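Local structure of putative glycoside hydrolase (Parabacteroides distasonis ATCC 8503, 3GYC) at residues A[333-338]-A[371-376]; A[337-342]-A[377-382]. The protein is a putative glycoside hydrolase of the cellulase-like family, which probably cleaves glycosidic bonds in carbohydrates, though its substrate is not established. All blocks are in the same frame, centred on the assembly; numbering follows the deposited sequence. Where two conformers were deposited one is given.

Interaction 1 of 2, residues A[333-338]-A[371-376]; sequences TAARTG and RSSPLD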
ATOM      1  N   THR A 333      -6.919   8.679 -14.591  1.00 11.66           N
ATOM      2  CA  THR A 333      -5.761   8.556 -15.498  1.00 11.54           C
ATOM      3  C   THR A 333      -5.182   7.141 -15.473  1.00 11.46           C
ATOM      4  O   THR A 333      -4.947   6.514 -16.537  1.00 10.97           O
ATOM      5  CB  THR A 333      -4.625   9.581 -15.137  1.00 11.82           C
ATOM      6  OG1 THR A 333      -5.149  10.918 -15.117  1.00 13.06           O
ATOM      7  CG2 THR A 333      -3.467   9.508 -16.135  1.00 11.01           C
ATOM      8  N   ALA A 334      -4.992   6.621 -14.258  1.00 10.88           N
ATOM      9  CA  ALA A 334      -4.460   5.258 -14.089  1.00 10.17           C
ATOM     10  C   ALA A 334      -5.427   4.216 -14.676  1.00  9.48           C
ATOM     11  O   ALA A 334      -5.023   3.336 -15.444  1.00 10.58           O
ATOM     12  CB  ALA A 334      -4.199   4.957 -12.649  1.00  8.35           C
ATOM     13  N   ALA A 335      -6.697   4.340 -14.325  1.00 10.66           N
ATOM     14  CA  ALA A 335      -7.705   3.395 -14.754  1.00 11.76           C
ATOM     15  C   ALA A 335      -7.797   3.317 -16.289  1.00 12.57           C
ATOM     16  O   ALA A 335      -7.975   2.244 -16.856  1.00 11.68           O
ATOM     17  CB  ALA A 335      -9.066   3.751 -14.156  1.00 10.56           C
ATOM     18  N   ARG A 336      -7.620   4.438 -16.963  1.00 12.71           N
ATOM     19  CA  ARG A 336      -7.782   4.465 -18.397  0.50 13.73           C
ATOM     20  C   ARG A 336      -6.641   3.757 -19.163  1.00 13.61           C
ATOM     21  O   ARG A 336      -6.838   3.312 -20.281  1.00 12.71           O
ATOM     22  CB  ARG A 336      -7.973   5.920 -18.854  0.50 14.43           C
ATOM     23  CG  ARG A 336      -8.595   6.031 -20.203  0.50 15.61           C
ATOM     24  CD  ARG A 336      -8.856   7.468 -20.638  0.50 16.36           C
ATOM     25  NE  ARG A 336     -10.045   8.102 -20.056  0.50 16.58           N
ATOM     26  CZ  ARG A 336     -10.013   9.101 -19.191  0.50 16.09           C
ATOM     27  NH1 ARG A 336      -8.853   9.576 -18.797  0.50 15.96           N
ATOM     28  NH2 ARG A 336     -11.136   9.642 -18.749  0.50 16.26           N
ATOM     29  N   THR A 337      -5.462   3.629 -18.565  1.00 13.40           N
ATOM     30  CA  THR A 337      -4.327   2.973 -19.245  1.00 13.58           C
ATOM     31  C   THR A 337      -4.474   1.475 -19.503  1.00 13.75           C
ATOM     32  O   THR A 337      -3.821   0.942 -20.387  1.00 14.25           O
ATOM     33  CB  THR A 337      -3.030   3.093 -18.448  1.00 12.99           C
ATOM     34  OG1 THR A 337      -3.136   2.286 -17.268  1.00 12.49           O
ATOM     35  CG2 THR A 337      -2.744   4.573 -18.128  1.00 13.45           C
ATOM     36  N   GLY A 338      -5.301   0.806 -18.711  1.00 14.36           N
ATOM     37  CA  GLY A 338      -5.502  -0.641 -18.834  1.00 13.73           C
ATOM     38  C   GLY A 338      -4.459  -1.495 -18.129  1.00 13.82           C
ATOM     39  O   GLY A 338      -4.572  -2.715 -18.105  1.00 14.40           O
ATOM     40  N   ARG A 371     -13.777  -0.178 -11.548  1.00 10.68           N
ATOM     41  CA  ARG A 371     -14.273  -1.541 -11.723  1.00 11.38           C
ATOM     42  C   ARG A 371     -14.843  -1.875 -13.115  1.00 11.87           C
ATOM     43  O   ARG A 371     -15.034  -3.036 -13.436  1.00 13.38           O
ATOM     44  CB  ARG A 371     -15.254  -1.870 -10.606  1.00 10.76           C
ATOM     45  CG  ARG A 371     -14.530  -1.889  -9.252  1.00 11.72           C
ATOM     46  CD  ARG A 371     -15.495  -1.935  -8.103  1.00 13.96           C
ATOM     47  NE  ARG A 371     -16.379  -3.082  -8.194  1.00 14.99           N
ATOM     48  CZ  ARG A 371     -17.242  -3.442  -7.249  1.00 17.36           C
ATOM     49  NH1 ARG A 371     -17.355  -2.755  -6.107  1.00 17.00           N
ATOM     50  NH2 ARG A 371     -17.984  -4.520  -7.437  1.00 18.33           N
ATOM     51  N   SER A 372     -15.058  -0.866 -13.932  1.00 12.47           N
ATOM     52  CA  SER A 372     -15.535  -1.063 -15.296  1.00 14.59           C
ATOM     53  C   SER A 372     -14.420  -0.727 -16.304  1.00 13.95           C
ATOM     54  O   SER A 372     -14.678  -0.688 -17.481  1.00 15.03           O
ATOM     55  CB  SER A 372     -16.760  -0.196 -15.556  1.00 15.22           C
ATOM     56  OG  SER A 372     -16.376   1.158 -15.529  1.00 16.28           O
ATOM     57  N   SER A 373     -13.194  -0.473 -15.852  1.00 13.74           N
ATOM     58  CA  SER A 373     -12.108  -0.227 -16.792  1.00 15.37           C
ATOM     59  C   SER A 373     -11.598  -1.555 -17.396  1.00 15.35           C
ATOM     60  O   SER A 373     -11.329  -2.499 -16.682  1.00 16.34           O
ATOM     61  CB  SER A 373     -10.976   0.546 -16.131  1.00 15.83           C
ATOM     62  OG  SER A 373     -11.418   1.841 -15.756  1.00 18.00           O
ATOM     63  N   PRO A 374     -11.542  -1.651 -18.734  1.00 15.69           N
ATOM     64  CA  PRO A 374     -10.972  -2.853 -19.354  1.00 15.50           C
ATOM     65  C   PRO A 374      -9.462  -2.960 -19.146  1.00 15.08           C
ATOM     66  O   PRO A 374      -8.777  -1.943 -19.097  1.00 15.79           O
ATOM     67  CB  PRO A 374     -11.269  -2.641 -20.838  1.00 15.98           C
ATOM     68  CG  PRO A 374     -11.441  -1.214 -21.000  1.00 15.60           C
ATOM     69  CD  PRO A 374     -11.974  -0.667 -19.736  1.00 15.15           C
ATOM     70  N   LEU A 375      -8.958  -4.182 -19.034  1.00 15.76           N
ATOM     71  CA  LEU A 375      -7.523  -4.467 -18.869  1.00 15.82           C
ATOM     72  C   LEU A 375      -6.810  -4.578 -20.218  1.00 16.16           C
ATOM     73  O   LEU A 375      -7.397  -5.025 -21.192  1.00 13.54           O
ATOM     74  CB  LEU A 375      -7.338  -5.783 -18.097  1.00 17.26           C
ATOM     75  CG  LEU A 375      -7.773  -5.756 -16.623  1.00 17.36           C
ATOM     76  CD1 LEU A 375      -7.627  -7.148 -16.007  1.00 18.12           C
ATOM     77  CD2 LEU A 375      -6.946  -4.753 -15.906  1.00 17.42           C
ATOM     78  N   ASP A 376      -5.534  -4.205 -20.251  1.00 16.34           N
ATOM     79  CA  ASP A 376      -4.719  -4.259 -21.478  1.00 16.12           C
ATOM     80  C   ASP A 376      -4.504  -5.719 -21.912  1.00 17.20           C
ATOM     81  O   ASP A 376      -4.420  -6.624 -21.081  1.00 16.62           O
ATOM     82  CB  ASP A 376      -3.401  -3.532 -21.215  1.00 17.21           C
ATOM     83  CG  ASP A 376      -2.594  -3.266 -22.462  1.00 18.94           C
ATOM     84  OD1 ASP A 376      -2.593  -2.118 -22.931  1.00 20.73           O
ATOM     85  OD2 ASP A 376      -1.982  -4.204 -22.998  1.00 20.72           O
TER

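Interaction 2 of 2, residues A[337-342]-A[377-382]; sequences TGMWVG and ESLTKN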
ATOM      1  N   THR A 337      -5.462   3.629 -18.565  1.00 13.40           N
ATOM      2  CA  THR A 337      -4.327   2.973 -19.245  1.00 13.58           C
ATOM      3  C   THR A 337      -4.474   1.475 -19.503  1.00 13.75           C
ATOM      4  O   THR A 337      -3.821   0.942 -20.387  1.00 14.25           O
ATOM      5  CB  THR A 337      -3.030   3.093 -18.448  1.00 12.99           C
ATOM      6  OG1 THR A 337      -3.136   2.286 -17.268  1.00 12.49           O
ATOM      7  CG2 THR A 337      -2.744   4.573 -18.128  1.00 13.45           C
ATOM      8  N   GLY A 338      -5.301   0.806 -18.711  1.00 14.36           N
ATOM      9  CA  GLY A 338      -5.502  -0.641 -18.834  1.00 13.73           C
ATOM     10  C   GLY A 338      -4.459  -1.495 -18.129  1.00 13.82           C
ATOM     11  O   GLY A 338      -4.572  -2.715 -18.105  1.00 14.40           O
HETATM   12  N   MSE A 339      -3.441  -0.873 -17.540  1.00 14.31           N
HETATM   13  CA  MSE A 339      -2.389  -1.641 -16.866  1.00 12.83           C
HETATM   14  C   MSE A 339      -2.651  -1.900 -15.389  1.00 13.78           C
HETATM   15  O   MSE A 339      -1.969  -2.726 -14.802  1.00 15.10           O
HETATM   16  CB  MSE A 339      -1.042  -0.952 -17.057  1.00 11.26           C
HETATM   17  CG  MSE A 339      -0.619  -0.871 -18.530  1.00 10.59           C
HETATM   18 SE   MSE A 339      -0.553  -2.502 -19.475  0.75  7.38          SE
HETATM   19  CE  MSE A 339       0.253  -3.591 -18.056  1.00 10.94           C
ATOM     20  N   TRP A 340      -3.608  -1.208 -14.781  1.00 13.08           N
ATOM     21  CA  TRP A 340      -3.860  -1.397 -13.359  1.00 13.59           C
ATOM     22  C   TRP A 340      -4.952  -2.429 -13.094  1.00 14.04           C
ATOM     23  O   TRP A 340      -6.006  -2.375 -13.696  1.00 14.70           O
ATOM     24  CB  TRP A 340      -4.220  -0.062 -12.694  1.00 13.70           C
ATOM     25  CG  TRP A 340      -3.053   0.739 -12.127  1.00 12.67           C
ATOM     26  CD1 TRP A 340      -2.674   0.745 -10.836  1.00 12.38           C
ATOM     27  CD2 TRP A 340      -2.194   1.666 -12.804  1.00 12.66           C
ATOM     28  NE1 TRP A 340      -1.615   1.566 -10.649  1.00 12.91           N
ATOM     29  CE2 TRP A 340      -1.296   2.162 -11.840  1.00 12.97           C
ATOM     30  CE3 TRP A 340      -2.081   2.116 -14.129  1.00 12.83           C
ATOM     31  CZ2 TRP A 340      -0.308   3.074 -12.142  1.00 12.64           C
ATOM     32  CZ3 TRP A 340      -1.101   3.040 -14.429  1.00 12.45           C
ATOM     33  CH2 TRP A 340      -0.216   3.502 -13.445  1.00 13.04           C
ATOM     34  N   VAL A 341      -4.667  -3.389 -12.226  1.00 15.24           N
ATOM     35  CA  VAL A 341      -5.636  -4.409 -11.808  1.00 15.40           C
ATOM     36  C   VAL A 341      -6.224  -4.083 -10.432  1.00 14.28           C
ATOM     37  O   VAL A 341      -7.249  -4.632 -10.039  1.00 15.82           O
ATOM     38  CB  VAL A 341      -4.993  -5.847 -11.801  1.00 16.54           C
ATOM     39  CG1 VAL A 341      -4.557  -6.247 -13.228  1.00 16.29           C
ATOM     40  CG2 VAL A 341      -3.821  -5.914 -10.855  1.00 17.52           C
ATOM     41  N   GLY A 342      -5.562  -3.179  -9.720  1.00 14.35           N
ATOM     42  CA  GLY A 342      -5.982  -2.686  -8.423  1.00 15.95           C
ATOM     43  C   GLY A 342      -5.682  -1.194  -8.344  1.00 14.96           C
ATOM     44  O   GLY A 342      -4.521  -0.786  -8.410  1.00 17.54           O
ATOM     45  N   GLU A 377      -4.442  -5.956 -23.220  1.00 18.55           N
ATOM     46  CA  GLU A 377      -4.225  -7.313 -23.749  1.00 19.33           C
ATOM     47  C   GLU A 377      -2.840  -7.848 -23.396  1.00 16.79           C
ATOM     48  O   GLU A 377      -2.625  -9.051 -23.393  1.00 15.54           O
ATOM     49  CB  GLU A 377      -4.546  -7.428 -25.268  1.00 22.92           C
ATOM     50  CG  GLU A 377      -3.446  -7.085 -26.291  1.00 26.31           C
ATOM     51  CD  GLU A 377      -3.899  -7.390 -27.760  1.00 29.32           C
ATOM     52  OE1 GLU A 377      -4.685  -6.596 -28.312  1.00 31.74           O
ATOM     53  OE2 GLU A 377      -3.476  -8.414 -28.388  1.00 31.49           O
ATOM     54  N   SER A 378      -1.903  -6.972 -23.064  1.00 16.20           N
ATOM     55  CA  SER A 378      -0.603  -7.433 -22.586  1.00 16.55           C
ATOM     56  C   SER A 378      -0.746  -8.244 -21.282  1.00 15.28           C
ATOM     57  O   SER A 378       0.140  -9.018 -20.942  1.00 14.84           O
ATOM     58  CB  SER A 378       0.329  -6.274 -22.357  1.00 16.94           C
ATOM     59  OG  SER A 378      -0.159  -5.427 -21.331  1.00 18.31           O
ATOM     60  N   LEU A 379      -1.855  -8.040 -20.570  1.00 14.44           N
ATOM     61  CA  LEU A 379      -2.148  -8.780 -19.324  1.00 14.94           C
ATOM     62  C   LEU A 379      -3.119  -9.935 -19.512  1.00 15.78           C
ATOM     63  O   LEU A 379      -2.986 -10.968 -18.868  1.00 17.91           O
ATOM     64  CB  LEU A 379      -2.748  -7.854 -18.265  1.00 14.49           C
ATOM     65  CG  LEU A 379      -1.947  -6.627 -17.842  1.00 14.37           C
ATOM     66  CD1 LEU A 379      -2.724  -5.910 -16.743  1.00 14.33           C
ATOM     67  CD2 LEU A 379      -0.531  -6.988 -17.396  1.00 14.40           C
ATOM     68  N   THR A 380      -4.102  -9.766 -20.378  1.00 16.60           N
ATOM     69  CA  THR A 380      -5.168 -10.771 -20.510  1.00 17.57           C
ATOM     70  C   THR A 380      -4.880 -11.851 -21.552  1.00 17.99           C
ATOM     71  O   THR A 380      -5.511 -12.905 -21.540  1.00 18.98           O
ATOM     72  CB  THR A 380      -6.477 -10.083 -20.839  1.00 17.19           C
ATOM     73  OG1 THR A 380      -6.300  -9.350 -22.050  1.00 18.69           O
ATOM     74  CG2 THR A 380      -6.863  -9.105 -19.726  1.00 18.19           C
ATOM     75  N   LYS A 381      -3.953 -11.613 -22.469  1.00 18.63           N
ATOM     76  CA  LYS A 381      -3.637 -12.640 -23.469  1.00 19.93           C
ATOM     77  C   LYS A 381      -2.165 -13.055 -23.439  1.00 19.94           C
ATOM     78  O   LYS A 381      -1.266 -12.207 -23.401  1.00 21.66           O
ATOM     79  CB  LYS A 381      -4.073 -12.173 -24.854  1.00 20.26           C
ATOM     80  CG  LYS A 381      -5.582 -11.963 -24.940  1.00 21.18           C
ATOM     81  N   ASN A 382      -1.942 -14.369 -23.432  1.00 20.03           N
ATOM     82  CA  ASN A 382      -0.616 -14.970 -23.403  1.00 19.83           C
ATOM     83  C   ASN A 382       0.249 -14.347 -22.335  1.00 19.08           C
ATOM     84  O   ASN A 382       1.309 -13.770 -22.630  1.00 17.85           O
ATOM     85  CB  ASN A 382       0.064 -14.811 -24.755  1.00 21.28           C
ATOM     86  CG  ASN A 382      -0.762 -15.370 -25.865  1.00 22.46           C
ATOM     87  OD1 ASN A 382      -1.322 -16.461 -25.751  1.00 22.71           O
ATOM     88  ND2 ASN A 382      -0.848 -14.624 -26.954  1.00 24.40           N
TER

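Interaction 1 of 2, residues A[333-338]-A[371-376]
Gly-338 leaves helix 321-337 with a positive phi of 83°, and its carbonyl meets the passing loop, while Ser-373 holds OG anti to its carbonyl carbon (chi1 -65°) and Asp-376 holds CG anti to its backbone N. The single hydrogen bond between the segments runs from Asp-376 N to Gly-338 O at 2.8 Å; it is fairly straight at the hydrogen, but the donor sits above the carbonyl plane. Two CA-H...O contacts accompany it on the Pro-374/Leu-375 side, Gly-338 CA to Pro-374 O and Leu-375 CA to Gly-338 O, both at 3.5 Å. A CB on Gly-338 would come about 3.2 Å from Asp-376 N, so the close backbone approach leaves little space for a side chain. In this TIM-barrel fold the contact ties the C-terminal end of helix 321-337 to the linker between helices 360-371 and 377-380. Asp-376 is the N-cap of the latter, its carboxylate capping the backbone N of Ser-378, while OD1 forms a salt bridge with Arg-295. Farther back along the linker, the Ser-373 hydroxyl lies against the methyl of Ala-335, OG to CB 3.4 Å, and is hydrogen-bonded to Ile-369 O. Within the helix end, Ala-334 O accepts from both N and OG1 of Thr-337.

Interaction 2 of 2, residues A[337-342]-A[377-382]
Two bends in selenomethionine Met-339, at chi2 (-55°) and chi3 (-41°), fold its end toward helix 377-380, where it makes the tightest part of the contact. Its CE lies 3.5 Å from Leu-379 CD2, the two side chains crossing obliquely, and its SE comes within 3.5 Å of Ser-378 OG. That hydroxyl, set between the backbone N and the carbonyl carbon of its own residue, is hydrogen-bonded to Asp-376 OD2. The other branch of Leu-379 packs less closely: CD1 is 4.0 Å from Val-341 CG1 and lies against the carbonyl oxygen of Met-339, CD1 to O 3.8 Å. Behind Met-339, Thr-337 OG1 accepts from Met-339 N in a nearly straight bond of 170°, an ST turn where the chain passes from helix 321-337 into strand 340-343. This strand is the last of the eight parallel strands of the TIM barrel, and the short helix 377-380 packs beside its N-terminal end, on Met-339 and Val-341, with Val-341 also touching Leu-389 and Leu-390 of helix 384-390. An alanine in place of Leu-379 would remove both methyl branches and would probably loosen the packing against Met-339 and Val-341. The touching residues are all buried; solvent lies beyond them, where Glu-377 points its CB away from residues 337-342 and is exposed, and past Thr-380 the chain leaves through Lys-381 to an exposed Asn-382.

How the interactions relate
Interactions 1 and 2 lie about 8 Å apart, centre to centre, and share Thr-337 and Gly-338, the junction between helix 321-337 and strand 340-343. Their partners also follow one another, since the linker 371-376 runs directly into helix 377-380. Side chains join the two contacts: Asp-376 CB lies 3.5 Å from Met-339 SE, Leu-375 CD2 is 3.4 Å from Trp-340 O, and Leu-375 CB is 3.7 Å from Thr-380 CG2. Both sit at the start of the last barrel strand, with their centres about 19 and 20 Å from the centre of the chain. TIM-barrel enzymes carry their active sites at the opposite, C-terminal ends of the strands, so neither contact is likely to border the catalytic pocket.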